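Local atomic coordinates of exopolyphosphatase (Aquifex aeolicus, PDB entry 1T6C), a protein that probably hydrolyses the phosphoanhydride bonds of polyphosphate or guanosine pentaphosphate, has an actin-like fold and binds calcium. Residues A87-T90 with E91-R95; K75-E79 with F80-R84. All coordinates share one frame; numbering follows the deposited sequence.

Contact 1: residues A87-T90 with E91-R95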
ATOM      1  N   ALA A  87      -4.675   3.330  15.405  1.00  9.86           N
ATOM      2  CA  ALA A  87      -5.683   3.131  14.350  1.00  9.40           C
ATOM      3  C   ALA A  87      -5.719   4.336  13.436  1.00  9.81           C
ATOM      4  O   ALA A  87      -5.703   5.498  13.899  1.00 10.18           O
ATOM      5  CB  ALA A  87      -7.010   2.907  14.955  1.00 10.03           C
ATOM      6  N   VAL A  88      -5.742   4.066  12.134  1.00 10.14           N
ATOM      7  CA  VAL A  88      -5.720   5.123  11.123  1.00 10.32           C
ATOM      8  C   VAL A  88      -6.816   4.900  10.101  1.00 11.61           C
ATOM      9  O   VAL A  88      -7.244   3.761   9.881  1.00 11.62           O
ATOM     10  CB  VAL A  88      -4.332   5.262  10.414  1.00 10.67           C
ATOM     11  CG1 VAL A  88      -3.211   5.564  11.382  1.00 11.75           C
ATOM     12  CG2 VAL A  88      -3.994   4.024   9.606  1.00 12.70           C
ATOM     13  N   ALA A  89      -7.224   5.982   9.468  1.00 11.56           N
ATOM     14  CA  ALA A  89      -8.154   5.930   8.345  1.00 12.59           C
ATOM     15  C   ALA A  89      -7.537   6.712   7.192  1.00 14.31           C
ATOM     16  O   ALA A  89      -6.859   7.698   7.422  1.00 14.37           O
ATOM     17  CB  ALA A  89      -9.489   6.484   8.736  1.00 12.29           C
ATOM     18  N   THR A  90      -7.845   6.291   5.974  1.00 17.40           N
ATOM     19  CA  THR A  90      -7.324   6.919   4.758  1.00 19.45           C
ATOM     20  C   THR A  90      -8.092   8.161   4.376  1.00 19.86           C
ATOM     21  O   THR A  90      -9.272   8.332   4.771  1.00 18.32           O
ATOM     22  CB  THR A  90      -7.474   5.959   3.554  1.00 20.41           C
ATOM     23  OG1 THR A  90      -8.873   5.728   3.293  1.00 25.63           O
ATOM     24  CG2 THR A  90      -6.908   4.656   3.785  1.00 21.62           C
ATOM     25  N   GLU A  91      -7.455   8.977   3.535  1.00 21.97           N
ATOM     26  CA  GLU A  91      -8.029  10.253   3.073  1.00 24.94           C
ATOM     27  C   GLU A  91      -9.330  10.030   2.272  1.00 25.96           C
ATOM     28  O   GLU A  91     -10.136  10.931   2.202  1.00 28.88           O
ATOM     29  CB  GLU A  91      -7.023  11.042   2.217  0.50 25.51           C
ATOM     30  CG  GLU A  91      -7.234  12.564   2.238  0.50 26.27           C
ATOM     31  CD  GLU A  91      -7.309  13.171   0.855  0.50 27.89           C
ATOM     32  OE1 GLU A  91      -6.317  13.042   0.106  0.50 31.37           O
ATOM     33  OE2 GLU A  91      -8.343  13.791   0.523  0.50 27.86           O
ATOM     34  N   ALA A  92      -9.540   8.844   1.716  1.00 26.98           N
ATOM     35  CA  ALA A  92     -10.800   8.514   1.050  1.00 28.17           C
ATOM     36  C   ALA A  92     -12.000   8.569   2.022  1.00 29.35           C
ATOM     37  O   ALA A  92     -13.131   8.826   1.623  1.00 29.27           O
ATOM     38  CB  ALA A  92     -10.702   7.155   0.416  1.00 28.87           C
ATOM     39  N   ILE A  93     -11.751   8.303   3.302  1.00 29.05           N
ATOM     40  CA  ILE A  93     -12.792   8.403   4.315  1.00 28.63           C
ATOM     41  C   ILE A  93     -12.998   9.885   4.591  1.00 28.95           C
ATOM     42  O   ILE A  93     -14.119  10.350   4.733  1.00 26.68           O
ATOM     43  CB  ILE A  93     -12.402   7.609   5.607  1.00 28.42           C
ATOM     44  CG1 ILE A  93     -12.058   6.137   5.283  1.00 28.43           C
ATOM     45  CG2 ILE A  93     -13.502   7.698   6.667  1.00 28.86           C
ATOM     46  CD1 ILE A  93     -13.124   5.347   4.515  1.00 28.22           C
ATOM     47  N   ARG A  94     -11.900  10.638   4.653  1.00 30.29           N
ATOM     48  CA  ARG A  94     -11.990  12.072   4.900  1.00 31.24           C
ATOM     49  C   ARG A  94     -12.872  12.778   3.874  1.00 32.28           C
ATOM     50  O   ARG A  94     -13.580  13.716   4.212  1.00 31.14           O
ATOM     51  CB  ARG A  94     -10.594  12.723   4.904  1.00 31.75           C
ATOM     52  CG  ARG A  94     -10.625  14.145   5.452  1.00 31.16           C
ATOM     53  CD  ARG A  94      -9.291  14.858   5.483  1.00 30.58           C
ATOM     54  NE  ARG A  94      -8.805  15.156   4.136  1.00 30.36           N
ATOM     55  CZ  ARG A  94      -9.232  16.161   3.364  1.00 31.88           C
ATOM     56  NH1 ARG A  94     -10.142  17.027   3.786  1.00 28.08           N
ATOM     57  NH2 ARG A  94      -8.731  16.303   2.145  1.00 33.83           N
ATOM     58  N   ARG A  95     -12.808  12.308   2.625  1.00 33.37           N
ATOM     59  CA  ARG A  95     -13.650  12.817   1.541  1.00 34.71           C
ATOM     60  C   ARG A  95     -15.130  12.875   1.942  1.00 34.18           C
ATOM     61  O   ARG A  95     -15.841  13.783   1.528  1.00 34.46           O
ATOM     62  CB  ARG A  95     -13.482  11.955   0.269  1.00 35.44           C
ATOM     63  CG  ARG A  95     -12.669  12.588  -0.844  1.00 39.30           C
ATOM     64  CD  ARG A  95     -11.163  12.686  -0.582  1.00 43.75           C
ATOM     65  NE  ARG A  95     -10.420  12.914  -1.831  1.00 47.69           N
ATOM     66  CZ  ARG A  95      -9.987  11.956  -2.668  1.00 49.95           C
ATOM     67  NH1 ARG A  95     -10.191  10.662  -2.410  1.00 50.57           N
ATOM     68  NH2 ARG A  95      -9.343  12.302  -3.786  1.00 50.64           N
TER

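Contact 2: residues K75-E79 with F80-R84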
ATOM      1  N   LYS A  75     -11.862  -6.396  20.950  1.00 14.68           N
ATOM      2  CA  LYS A  75     -11.965  -7.566  21.834  1.00 15.07           C
ATOM      3  C   LYS A  75     -10.681  -8.405  21.724  1.00 14.99           C
ATOM      4  O   LYS A  75     -10.178  -8.892  22.741  1.00 15.12           O
ATOM      5  CB  LYS A  75     -13.182  -8.417  21.461  1.00 16.76           C
ATOM      6  CG  LYS A  75     -14.476  -7.894  22.006  1.00 21.35           C
ATOM      7  CD  LYS A  75     -15.643  -8.797  21.578  1.00 26.68           C
ATOM      8  CE  LYS A  75     -16.982  -8.198  22.000  1.00 30.99           C
ATOM      9  NZ  LYS A  75     -18.139  -8.806  21.277  1.00 34.48           N
ATOM     10  N   LEU A  76     -10.166  -8.555  20.505  1.00 14.13           N
ATOM     11  CA  LEU A  76      -8.911  -9.260  20.276  1.00 14.01           C
ATOM     12  C   LEU A  76      -7.745  -8.511  20.908  1.00 13.63           C
ATOM     13  O   LEU A  76      -6.904  -9.108  21.566  1.00 13.29           O
ATOM     14  CB  LEU A  76      -8.647  -9.470  18.791  1.00 14.73           C
ATOM     15  CG  LEU A  76      -9.623 -10.413  18.087  1.00 15.08           C
ATOM     16  CD1 LEU A  76      -9.443 -10.335  16.576  1.00 16.84           C
ATOM     17  CD2 LEU A  76      -9.449 -11.845  18.574  1.00 18.78           C
ATOM     18  N   ILE A  77      -7.705  -7.193  20.740  1.00 12.82           N
ATOM     19  CA  ILE A  77      -6.627  -6.386  21.337  1.00 13.82           C
ATOM     20  C   ILE A  77      -6.612  -6.564  22.857  1.00 14.00           C
ATOM     21  O   ILE A  77      -5.572  -6.716  23.472  1.00 13.41           O
ATOM     22  CB  ILE A  77      -6.864  -4.915  20.916  1.00 13.79           C
ATOM     23  CG1 ILE A  77      -6.431  -4.747  19.449  1.00 14.42           C
ATOM     24  CG2 ILE A  77      -6.260  -3.926  21.887  1.00 15.06           C
ATOM     25  CD1 ILE A  77      -6.892  -3.484  18.864  1.00 12.95           C
ATOM     26  N   ASP A  78      -7.803  -6.579  23.454  1.00 14.58           N
ATOM     27  CA  ASP A  78      -7.956  -6.767  24.898  1.00 15.57           C
ATOM     28  C   ASP A  78      -7.505  -8.163  25.337  1.00 15.47           C
ATOM     29  O   ASP A  78      -6.685  -8.301  26.260  1.00 16.04           O
ATOM     30  CB  ASP A  78      -9.449  -6.585  25.296  1.00 16.11           C
ATOM     31  CG  ASP A  78      -9.966  -5.144  25.142  1.00 19.67           C
ATOM     32  OD1 ASP A  78      -9.158  -4.205  24.885  1.00 21.70           O
ATOM     33  OD2 ASP A  78     -11.205  -4.881  25.264  1.00 23.52           O
ATOM     34  N   GLU A  79      -7.991  -9.189  24.654  1.00 15.74           N
ATOM     35  CA  GLU A  79      -7.678 -10.588  25.042  1.00 17.03           C
ATOM     36  C   GLU A  79      -6.175 -10.888  24.873  1.00 16.72           C
ATOM     37  O   GLU A  79      -5.579 -11.599  25.715  1.00 16.98           O
ATOM     38  CB  GLU A  79      -8.548 -11.586  24.257  1.00 17.63           C
ATOM     39  CG  GLU A  79      -8.280 -13.081  24.527  1.00 20.64           C
ATOM     40  CD  GLU A  79      -9.216 -13.728  25.552  1.00 20.27           C
ATOM     41  OE1 GLU A  79     -10.201 -13.075  25.976  1.00 23.15           O
ATOM     42  OE2 GLU A  79      -9.014 -14.936  25.869  1.00 14.32           O
ATOM     43  N   PHE A  80      -5.564 -10.303  23.835  1.00 15.78           N
ATOM     44  CA  PHE A  80      -4.156 -10.530  23.511  1.00 16.30           C
ATOM     45  C   PHE A  80      -3.241  -9.618  24.318  1.00 15.27           C
ATOM     46  O   PHE A  80      -2.008  -9.681  24.159  1.00 14.44           O
ATOM     47  CB  PHE A  80      -3.881 -10.240  22.031  1.00 17.67           C
ATOM     48  CG  PHE A  80      -4.065 -11.406  21.115  1.00 22.27           C
ATOM     49  CD1 PHE A  80      -5.320 -11.907  20.833  1.00 24.58           C
ATOM     50  CD2 PHE A  80      -2.945 -11.971  20.468  1.00 26.28           C
ATOM     51  CE1 PHE A  80      -5.490 -12.969  19.949  1.00 27.35           C
ATOM     52  CE2 PHE A  80      -3.101 -13.049  19.590  1.00 28.92           C
ATOM     53  CZ  PHE A  80      -4.366 -13.545  19.329  1.00 28.54           C
ATOM     54  N   LYS A  81      -3.811  -8.771  25.165  1.00 14.64           N
ATOM     55  CA  LYS A  81      -3.028  -7.868  26.020  1.00 14.80           C
ATOM     56  C   LYS A  81      -2.068  -7.000  25.201  1.00 14.76           C
ATOM     57  O   LYS A  81      -0.884  -6.868  25.504  1.00 14.65           O
ATOM     58  CB  LYS A  81      -2.301  -8.665  27.110  1.00 16.21           C
ATOM     59  CG  LYS A  81      -3.264  -9.193  28.172  1.00 19.26           C
ATOM     60  CD  LYS A  81      -2.529  -9.535  29.495  1.00 23.21           C
ATOM     61  CE  LYS A  81      -3.548  -9.838  30.612  1.00 26.65           C
ATOM     62  NZ  LYS A  81      -4.152 -11.168  30.377  1.00 27.86           N
ATOM     63  N   VAL A  82      -2.588  -6.435  24.131  1.00 13.89           N
ATOM     64  CA  VAL A  82      -1.800  -5.535  23.293  1.00 13.51           C
ATOM     65  C   VAL A  82      -1.602  -4.243  24.049  1.00 13.54           C
ATOM     66  O   VAL A  82      -2.555  -3.654  24.523  1.00 14.08           O
ATOM     67  CB  VAL A  82      -2.511  -5.264  21.951  1.00 13.59           C
ATOM     68  CG1 VAL A  82      -1.745  -4.203  21.164  1.00 14.27           C
ATOM     69  CG2 VAL A  82      -2.689  -6.559  21.169  1.00 13.15           C
ATOM     70  N   GLU A  83      -0.362  -3.830  24.192  1.00 13.21           N
ATOM     71  CA  GLU A  83      -0.018  -2.653  24.994  1.00 14.59           C
ATOM     72  C   GLU A  83      -0.073  -1.314  24.254  1.00 13.81           C
ATOM     73  O   GLU A  83      -0.336  -0.272  24.859  1.00 14.40           O
ATOM     74  CB  GLU A  83       1.346  -2.885  25.623  1.00 16.09           C
ATOM     75  CG  GLU A  83       1.215  -3.911  26.762  1.00 20.13           C
ATOM     76  CD  GLU A  83       2.501  -4.130  27.538  1.00 24.71           C
ATOM     77  OE1 GLU A  83       2.829  -3.298  28.422  1.00 29.93           O
ATOM     78  OE2 GLU A  83       3.167  -5.135  27.264  1.00 26.89           O
ATOM     79  N   ARG A  84       0.173  -1.336  22.944  1.00 13.22           N
ATOM     80  CA  ARG A  84       0.151  -0.115  22.132  1.00 12.59           C
ATOM     81  C   ARG A  84      -0.640  -0.391  20.872  1.00 12.43           C
ATOM     82  O   ARG A  84      -0.341  -1.367  20.184  1.00 12.06           O
ATOM     83  CB  ARG A  84       1.552   0.359  21.752  1.00 13.18           C
ATOM     84  CG  ARG A  84       2.495   0.590  22.930  1.00 16.03           C
ATOM     85  CD  ARG A  84       3.844   1.187  22.527  1.00 20.89           C
ATOM     86  NE  ARG A  84       3.623   2.522  21.990  1.00 27.35           N
ATOM     87  CZ  ARG A  84       3.773   3.683  22.653  1.00 29.46           C
ATOM     88  NH1 ARG A  84       4.237   3.741  23.894  1.00 30.81           N
ATOM     89  NH2 ARG A  84       3.485   4.811  22.026  1.00 30.30           N
TER
HETATM   90  O   HOH W   1      -4.848  -4.631  25.646  1.00 19.64           O
HETATM   91  O   HOH W   2      -5.669 -11.652  28.450  1.00 22.59           O

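Contact 1: residues A87-T90 with E91-R95
Glu-91 follows Thr-90 directly and opens the short helix 91-94, with Thr-90 at its N-cap position. Strand 84-89 of the five-stranded sheet thus passes straight into this helix. The CB of Glu-91 lies 3.8 Å from atom C of Thr-90. Its carboxylate lies beside the two arginines further along the helix. Ala-92 sets its methyl beside the Thr-90 hydroxyl, with CB 3.7 Å from OG1. That hydroxyl sits between the backbone N and the carbonyl carbon of its own residue (chi1 65°), which turns it to the helix start. The Thr-90 side chain also touches Glu-122 of helix 119-133 and is about 9 Å from the bound calcium ion. Ile-93 makes the stronger of the two bonds to Thr-90 O. Its N donates to that O at 2.9 Å and comes from above the carbonyl plane, 46° out of it. Its CG1 lies beside its own backbone N and reaches back to the CB of Ala-89, 4.3 Å away, a loose apolar touch. Leu-48 also touches the Ile-93 side chain. Arg-94 N makes a weak, longer bond to the same Thr-90 O, at 3.5 Å. Its NH2 lies 3.0 Å from OE2 of Glu-91, a salt bridge whose hydrogen bond is weak and bent. Arg-95 approaches that OE2 as well, with NE at 3.3 Å. The oxygen lies well out of this guanidinium plane, so charge alone joins the pair. In the conformer described, one carboxylate oxygen thus meets two arginines, while a single backbone carbonyl takes both bonds that join 87-90 to the helix.

Contact 2: residues K75-E79 with F80-R84
Phe-80 lays its CB and the near side of its ring over the last helical turn, with CD1 3.3 Å from the carbonyl O of Leu-76. The ring meets this oxygen obliquely. Its CE1 also reaches CD2 of Leu-76, at 4.3 Å. Both side chains extend to Leu-40 of strand 35-45. The same Leu-76 O accepts the backbone N of Phe-80 at 2.9 Å, nearly along the C=O axis.

The helix 60-79 then ends in a Schellman motif. Lys-81 leaves helical geometry with a positive phi of 55°. Its N bonds to Asp-78 O from above the carbonyl plane. One residue on, Val-82 N donates to Ile-77 O at 3.1 Å. This bond is almost straight, at 171°, and lies in the carbonyl plane. The apolar contact of the motif spans the same residues. CG2 of Ile-77 stands anti to its backbone N and meets CB of Val-82 at 4.0 Å, the two side chains crossing obliquely. Both pack on the sheet, Ile-77 on Ile-17 and Leu-26, Val-82 on Ala-15 and Ile-28.

Two waters extend the cap. Water 1 donates to Ile-77 O and to Val-82 O. Water 2 donates to Glu-79 O. It also lies by Lys-81 NZ, but that approach is suspiciously short and its detail doubtful. The lysine chain bends at its last torsion (chi4 74°), which leaves NZ on the side of this water. The chemistry is therefore divided: apolar side chains face the sheet, while backbone and water bonds satisfy carbonyls at the C-terminal end of the helix.

In the fold
Contact 2 comes first in the chain and closes helix 60-79. Strand 84-89 follows, and contact 1 leaves its far end. The two centres are about 23 Å apart and the segments meet only through the chain. Contact 2 is a surface contact away from the annotated sites. Contact 1 is partly buried and nearer the calcium site: strand residues Ala-87 to Ala-89 lie inside the sheet between strands 12-19 and 114-116. The capping differs too. In 75-84 a helix ends, with apolar packing and waters. In 87-95 a helix begins, and charged side chains join each other along it.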